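Local atomic coordinates of galactose-binding-like protein (Bacteroides thetaiotaomicron, PDB entry 7M1B), a protein that probably binds galactose or related sugars as a SusE-like protein of a gut bacterium, and belongs to a family with a potential degradative capacity. Residues L300-A314 against E344-K358. Sequence-based numbering, arbitrary orientation.
Sequences LPSSDGSWDGWTKLA and EFLADIPPVRYIRFK
Arg356 runs between two tryptophans, Trp307 and Trp310, and illustrates how an arginine can serve apolar and polar neighbours along one side chain. Its chain, extended from CG to NE, lays CD over the face of Trp310, 3.7 Å from the centroid of the six-membered ring, while the guanidinium plane is tilted only 14° from that of the ring. The same CD also makes a CH-pi contact with Trp307, and NH1 stands 3.4 Å above the plane of the Trp307 ring, over its centre. Here the guanidinium is inclined 53° to the indole, so this cation-pi contact is no parallel stack. Beyond the rings, NH1 and NH2 grip a single acceptor end-on: Gly305 O, 3.0 Å from NH1, lies near the guanidinium plane, although NH1 itself sits above the carbonyl plane. NE hydrogen-bonds to Thr259 OG1 and NH2 forms a salt bridge with Asp218; with the Gly305 grip they would hold the group's rotation, and Asp218 probably offsets its charge. Were an alanine here, the space between the indoles would probably stand open, and Gly305 O and the Asp218 carboxylate would be likely to lose their partner.

Alongside, Pro301 CD presses on the Tyr354 ring, 3.6 Å from its centroid, with Arg353 CG on the opposite face. At the other end Leu313 spreads its branches: CG, anti to the carbonyl carbon (chi1 -48°), carries CD1 tip to tip against Val352 CG2 and CD2 against Ile349 CG2. Its CB lies against Phe345 CD1, and Leu313 O accepts a nearly straight bond from Leu346 N at 3.1 Å.

Strands 311-317 and 352-362 both pair antiparallel with 292-297, whose Val294 lies opposite the classic bulge at Leu313 and Ala314; Trp257, from strand 256-274, and Trp295 meet Trp307 edge-to-face within this galactose-binding-like beta domain.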
loop_
_atom_site.group_PDB
_atom_site.type_symbol
_atom_site.label_atom_id
_atom_site.label_comp_id
_atom_site.label_asym_id
_atom_site.label_seq_id
_atom_site.Cartn_x
_atom_site.Cartn_y
_atom_site.Cartn_z
ATOM N N LEU A 300 0.246 16.552 -9.043
ATOM C CA LEU A 300 1.077 17.394 -8.176
ATOM C C LEU A 300 0.357 17.732 -6.858
ATOM O O LEU A 300 -0.744 18.315 -6.840
ATOM C CB LEU A 300 1.453 18.661 -8.946
ATOM C CG LEU A 300 2.669 19.438 -8.441
ATOM C CD1 LEU A 300 3.975 18.694 -8.730
ATOM C CD2 LEU A 300 2.640 20.887 -8.931
ATOM N N PRO A 301 0.980 17.445 -5.703
ATOM C CA PRO A 301 0.483 17.931 -4.408
ATOM C C PRO A 301 0.484 19.452 -4.347
ATOM O O PRO A 301 1.321 20.088 -4.973
ATOM C CB PRO A 301 1.513 17.410 -3.386
ATOM C CG PRO A 301 2.105 16.170 -4.112
ATOM C CD PRO A 301 2.235 16.669 -5.527
ATOM N N SER A 302 -0.432 19.982 -3.550
ATOM C CA SER A 302 -0.347 21.387 -3.131
ATOM C C SER A 302 0.825 21.571 -2.152
ATOM O O SER A 302 1.041 20.740 -1.248
ATOM C CB SER A 302 -1.694 21.952 -2.569
ATOM O OG SER A 302 -2.049 21.266 -1.388
ATOM N N SER A 303 1.524 22.688 -2.315
ATOM C CA SER A 303 2.755 22.976 -1.545
ATOM C C SER A 303 2.486 23.129 -0.040
ATOM O O SER A 303 3.359 22.854 0.774
ATOM C CB SER A 303 3.495 24.208 -2.115
ATOM O OG SER A 303 2.672 25.364 -1.903
ATOM N N ASP A 304 1.207 23.440 0.339
ATOM C CA ASP A 304 0.881 23.662 1.754
ATOM C C ASP A 304 0.784 22.322 2.496
ATOM O O ASP A 304 0.702 22.246 3.721
ATOM C CB ASP A 304 -0.409 24.487 1.971
ATOM C CG ASP A 304 -1.661 23.898 1.308
ATOM O OD1 ASP A 304 -1.566 22.775 0.698
ATOM O OD2 ASP A 304 -2.778 24.573 1.368
ATOM N N GLY A 305 0.747 21.232 1.715
ATOM C CA GLY A 305 0.597 19.888 2.292
ATOM C C GLY A 305 -0.839 19.549 2.694
ATOM O O GLY A 305 -1.069 18.593 3.456
ATOM N N SER A 306 -1.783 20.284 2.125
ATOM C CA SER A 306 -3.179 19.923 2.400
ATOM C C SER A 306 -3.446 18.470 2.011
ATOM O O SER A 306 -2.983 17.988 0.982
ATOM C CB SER A 306 -4.075 20.829 1.582
ATOM O OG SER A 306 -5.416 20.398 1.685
ATOM N N TRP A 307 -4.313 17.795 2.798
ATOM C CA TRP A 307 -4.638 16.409 2.487
ATOM C C TRP A 307 -5.709 16.257 1.381
ATOM O O TRP A 307 -5.939 15.156 0.862
ATOM C CB TRP A 307 -5.088 15.746 3.786
ATOM C CG TRP A 307 -3.926 15.342 4.659
ATOM C CD1 TRP A 307 -3.447 15.945 5.790
ATOM C CD2 TRP A 307 -3.180 14.129 4.503
ATOM N NE1 TRP A 307 -2.392 15.216 6.314
ATOM C CE2 TRP A 307 -2.217 14.074 5.550
ATOM C CE3 TRP A 307 -3.248 13.082 3.572
ATOM C CZ2 TRP A 307 -1.370 12.967 5.701
ATOM C CZ3 TRP A 307 -2.371 12.013 3.693
ATOM C CH2 TRP A 307 -1.463 11.938 4.765
ATOM N N ASP A 308 -6.278 17.386 0.933
ATOM C CA ASP A 308 -7.207 17.366 -0.186
ATOM C C ASP A 308 -6.507 16.775 -1.413
ATOM O O ASP A 308 -5.342 17.142 -1.732
ATOM C CB ASP A 308 -7.644 18.794 -0.502
ATOM C CG ASP A 308 -8.605 19.364 0.540
ATOM O OD1 ASP A 308 -8.989 18.658 1.528
ATOM O OD2 ASP A 308 -8.978 20.517 0.354
ATOM N N GLY A 309 -7.150 15.801 -2.060
ATOM C CA GLY A 309 -6.588 15.270 -3.294
ATOM C C GLY A 309 -5.732 14.016 -3.068
ATOM O O GLY A 309 -5.280 13.385 -4.039
ATOM N N TRP A 310 -5.521 13.634 -1.803
ATOM C CA TRP A 310 -4.770 12.431 -1.434
ATOM C C TRP A 310 -5.741 11.276 -1.193
ATOM O O TRP A 310 -6.819 11.496 -0.614
ATOM C CB TRP A 310 -3.935 12.695 -0.164
ATOM C CG TRP A 310 -2.758 13.605 -0.442
ATOM C CD1 TRP A 310 -2.713 14.985 -0.324
ATOM C CD2 TRP A 310 -1.414 13.181 -0.733
ATOM N NE1 TRP A 310 -1.420 15.436 -0.610
ATOM C CE2 TRP A 310 -0.623 14.336 -0.867
ATOM C CE3 TRP A 310 -0.848 11.901 -0.965
ATOM C CZ2 TRP A 310 0.764 14.253 -1.150
ATOM C CZ3 TRP A 310 0.492 11.837 -1.276
ATOM C CH2 TRP A 310 1.251 12.984 -1.371
ATOM N N THR A 311 -5.351 10.038 -1.576
ATOM C CA THR A 311 -6.145 8.809 -1.448
ATOM C C THR A 311 -5.389 7.843 -0.532
ATOM O O THR A 311 -4.143 7.683 -0.659
ATOM C CB THR A 311 -6.354 8.115 -2.813
ATOM O OG1 THR A 311 -7.027 9.044 -3.653
ATOM C CG2 THR A 311 -7.146 6.835 -2.714
ATOM N N LYS A 312 -6.096 7.211 0.395
ATOM C CA LYS A 312 -5.462 6.222 1.242
ATOM C C LYS A 312 -5.239 4.909 0.483
ATOM O O LYS A 312 -6.141 4.392 -0.233
ATOM C CB LYS A 312 -6.277 5.981 2.507
ATOM C CG LYS A 312 -5.495 5.221 3.571
ATOM C CD LYS A 312 -6.246 5.095 4.881
ATOM C CE LYS A 312 -6.916 3.768 5.018
ATOM N NZ LYS A 312 -7.548 3.641 6.364
ATOM N N LEU A 313 -3.997 4.389 0.634
ATOM C CA LEU A 313 -3.612 3.181 -0.093
ATOM C C LEU A 313 -3.386 1.937 0.771
ATOM O O LEU A 313 -3.426 0.829 0.206
ATOM C CB LEU A 313 -2.280 3.435 -0.830
ATOM C CG LEU A 313 -2.199 4.730 -1.637
ATOM C CD1 LEU A 313 -0.797 4.877 -2.256
ATOM C CD2 LEU A 313 -3.265 4.866 -2.750
ATOM N N ALA A 314 -3.073 2.071 2.072
ATOM C CA ALA A 314 -2.746 0.907 2.910
ATOM C C ALA A 314 -2.777 1.343 4.361
ATOM O O ALA A 314 -2.507 2.511 4.676
ATOM C CB ALA A 314 -1.349 0.391 2.604
ATOM N N GLU A 344 1.129 -5.234 1.881
ATOM C CA GLU A 344 0.444 -5.277 0.597
ATOM C C GLU A 344 -0.507 -4.084 0.514
ATOM O O GLU A 344 -0.960 -3.543 1.549
ATOM C CB GLU A 344 -0.425 -6.537 0.440
ATOM C CG GLU A 344 0.334 -7.806 0.698
ATOM C CD GLU A 344 -0.418 -9.047 0.310
ATOM O OE1 GLU A 344 -1.606 -8.941 0.099
ATOM O OE2 GLU A 344 0.224 -10.099 0.219
ATOM N N PHE A 345 -0.667 -3.573 -0.702
ATOM C CA PHE A 345 -1.564 -2.450 -0.891
ATOM C C PHE A 345 -2.956 -2.925 -1.206
ATOM O O PHE A 345 -3.131 -4.049 -1.692
ATOM C CB PHE A 345 -1.182 -1.619 -2.107
ATOM C CG PHE A 345 -0.013 -0.737 -1.801
ATOM C CD1 PHE A 345 -0.194 0.383 -0.946
ATOM C CD2 PHE A 345 1.279 -1.063 -2.205
ATOM C CE1 PHE A 345 0.893 1.156 -0.605
ATOM C CE2 PHE A 345 2.344 -0.236 -1.895
ATOM C CZ PHE A 345 2.141 0.874 -1.092
ATOM N N LEU A 346 -3.903 -1.992 -1.002
ATOM C CA LEU A 346 -5.281 -2.269 -1.398
ATOM C C LEU A 346 -5.372 -2.448 -2.927
ATOM O O LEU A 346 -4.565 -1.850 -3.642
ATOM C CB LEU A 346 -6.253 -1.189 -0.853
ATOM C CG LEU A 346 -6.272 -0.925 0.654
ATOM C CD1 LEU A 346 -6.834 0.474 0.915
ATOM C CD2 LEU A 346 -7.106 -1.968 1.407
ATOM N N ALA A 347 -6.249 -3.367 -3.415
ATOM C CA ALA A 347 -6.520 -3.531 -4.849
ATOM C C ALA A 347 -7.274 -2.336 -5.461
ATOM O O ALA A 347 -7.048 -1.948 -6.624
ATOM C CB ALA A 347 -7.199 -4.844 -5.145
ATOM N N ASP A 348 -8.137 -1.701 -4.671
ATOM C CA ASP A 348 -9.032 -0.681 -5.208
ATOM C C ASP A 348 -8.347 0.680 -5.082
ATOM O O ASP A 348 -8.844 1.576 -4.420
ATOM C CB ASP A 348 -10.384 -0.817 -4.514
ATOM C CG ASP A 348 -10.274 -0.760 -2.994
ATOM O OD1 ASP A 348 -9.198 -1.136 -2.446
ATOM O OD2 ASP A 348 -11.238 -0.302 -2.364
ATOM N N ILE A 349 -7.103 0.793 -5.554
ATOM C CA ILE A 349 -6.433 2.077 -5.408
ATOM C C ILE A 349 -6.142 2.550 -6.832
ATOM O O ILE A 349 -6.060 1.706 -7.726
ATOM C CB ILE A 349 -5.149 1.971 -4.537
ATOM C CG1 ILE A 349 -4.187 0.921 -5.119
ATOM C CG2 ILE A 349 -5.487 1.715 -3.053
ATOM C CD1 ILE A 349 -2.767 0.915 -4.517
ATOM N N PRO A 350 -6.019 3.869 -7.080
ATOM C CA PRO A 350 -5.731 4.410 -8.399
ATOM C C PRO A 350 -4.212 4.306 -8.580
ATOM O O PRO A 350 -3.490 4.134 -7.583
ATOM C CB PRO A 350 -6.119 5.904 -8.266
ATOM C CG PRO A 350 -6.010 6.230 -6.792
ATOM C CD PRO A 350 -6.156 4.923 -6.049
ATOM N N PRO A 351 -3.692 4.498 -9.813
ATOM C CA PRO A 351 -2.249 4.690 -10.018
ATOM C C PRO A 351 -1.858 5.930 -9.232
ATOM O O PRO A 351 -2.623 6.885 -9.164
ATOM C CB PRO A 351 -2.159 5.022 -11.519
ATOM C CG PRO A 351 -3.374 4.307 -12.115
ATOM C CD PRO A 351 -4.448 4.601 -11.083
ATOM N N VAL A 352 -0.620 5.937 -8.720
ATOM C CA VAL A 352 -0.153 7.084 -7.913
ATOM C C VAL A 352 1.328 7.331 -8.244
ATOM O O VAL A 352 1.987 6.452 -8.834
ATOM C CB VAL A 352 -0.322 6.918 -6.388
ATOM C CG1 VAL A 352 -1.805 6.954 -6.001
ATOM C CG2 VAL A 352 0.319 5.634 -5.904
ATOM N N ARG A 353 1.801 8.538 -7.890
ATOM C CA ARG A 353 3.220 8.898 -8.071
ATOM C C ARG A 353 3.742 9.459 -6.746
ATOM O O ARG A 353 4.889 9.145 -6.405
ATOM C CB ARG A 353 3.329 9.991 -9.142
ATOM C CG ARG A 353 4.739 10.575 -9.225
ATOM C CD ARG A 353 4.939 11.451 -10.442
ATOM N NE ARG A 353 6.277 12.042 -10.389
ATOM C CZ ARG A 353 6.977 12.526 -11.396
ATOM N NH1 ARG A 353 6.578 12.342 -12.667
ATOM N NH2 ARG A 353 8.172 13.017 -11.101
ATOM N N TYR A 354 2.984 10.383 -6.104
ATOM C CA TYR A 354 3.408 10.979 -4.858
ATOM C C TYR A 354 2.918 10.151 -3.702
ATOM O O TYR A 354 1.761 9.724 -3.716
ATOM C CB TYR A 354 3.013 12.457 -4.767
ATOM C CG TYR A 354 3.456 13.286 -5.934
ATOM C CD1 TYR A 354 4.777 13.793 -5.999
ATOM C CD2 TYR A 354 2.673 13.390 -7.083
ATOM C CE1 TYR A 354 5.219 14.509 -7.109
ATOM C CE2 TYR A 354 3.139 14.008 -8.246
ATOM C CZ TYR A 354 4.428 14.537 -8.263
ATOM O OH TYR A 354 4.877 15.222 -9.372
ATOM N N ILE A 355 3.739 9.988 -2.662
ATOM C CA ILE A 355 3.424 9.079 -1.560
ATOM C C ILE A 355 3.589 9.811 -0.235
ATOM O O ILE A 355 4.587 10.466 -0.027
ATOM C CB ILE A 355 4.305 7.788 -1.597
ATOM C CG1 ILE A 355 4.213 6.997 -2.916
ATOM C CG2 ILE A 355 4.058 6.896 -0.412
ATOM C CD1 ILE A 355 2.814 6.453 -3.126
ATOM N N ARG A 356 2.670 9.550 0.705
ATOM C CA ARG A 356 2.865 9.984 2.083
ATOM C C ARG A 356 2.793 8.790 3.025
ATOM O O ARG A 356 1.944 7.877 2.850
ATOM C CB ARG A 356 1.784 10.979 2.491
ATOM C CG ARG A 356 2.124 12.418 2.133
ATOM C CD ARG A 356 1.007 13.375 2.431
ATOM N NE ARG A 356 1.639 14.684 2.597
ATOM C CZ ARG A 356 1.001 15.762 3.034
ATOM N NH1 ARG A 356 -0.360 15.744 3.151
ATOM N NH2 ARG A 356 1.600 16.897 3.272
ATOM N N PHE A 357 3.657 8.819 4.053
ATOM C CA PHE A 357 3.510 7.951 5.211
ATOM C C PHE A 357 2.972 8.797 6.351
ATOM O O PHE A 357 3.558 9.779 6.742
ATOM C CB PHE A 357 4.876 7.361 5.600
ATOM C CG PHE A 357 5.232 6.114 4.836
ATOM C CD1 PHE A 357 5.203 6.125 3.453
ATOM C CD2 PHE A 357 5.761 5.007 5.474
ATOM C CE1 PHE A 357 5.510 4.964 2.729
ATOM C CE2 PHE A 357 6.042 3.826 4.778
ATOM C CZ PHE A 357 5.957 3.839 3.397
ATOM N N LYS A 358 1.714 8.458 6.761
ATOM C CA LYS A 358 1.096 9.102 7.900
ATOM C C LYS A 358 1.347 8.210 9.102
ATOM O O LYS A 358 0.766 7.109 9.221
ATOM C CB LYS A 358 -0.411 9.261 7.635
ATOM C CG LYS A 358 -1.144 10.026 8.742
ATOM C CD LYS A 358 -2.686 10.127 8.417
ATOM C CE LYS A 358 -3.441 11.306 9.237
ATOM N NZ LYS A 358 -4.895 11.494 8.752
#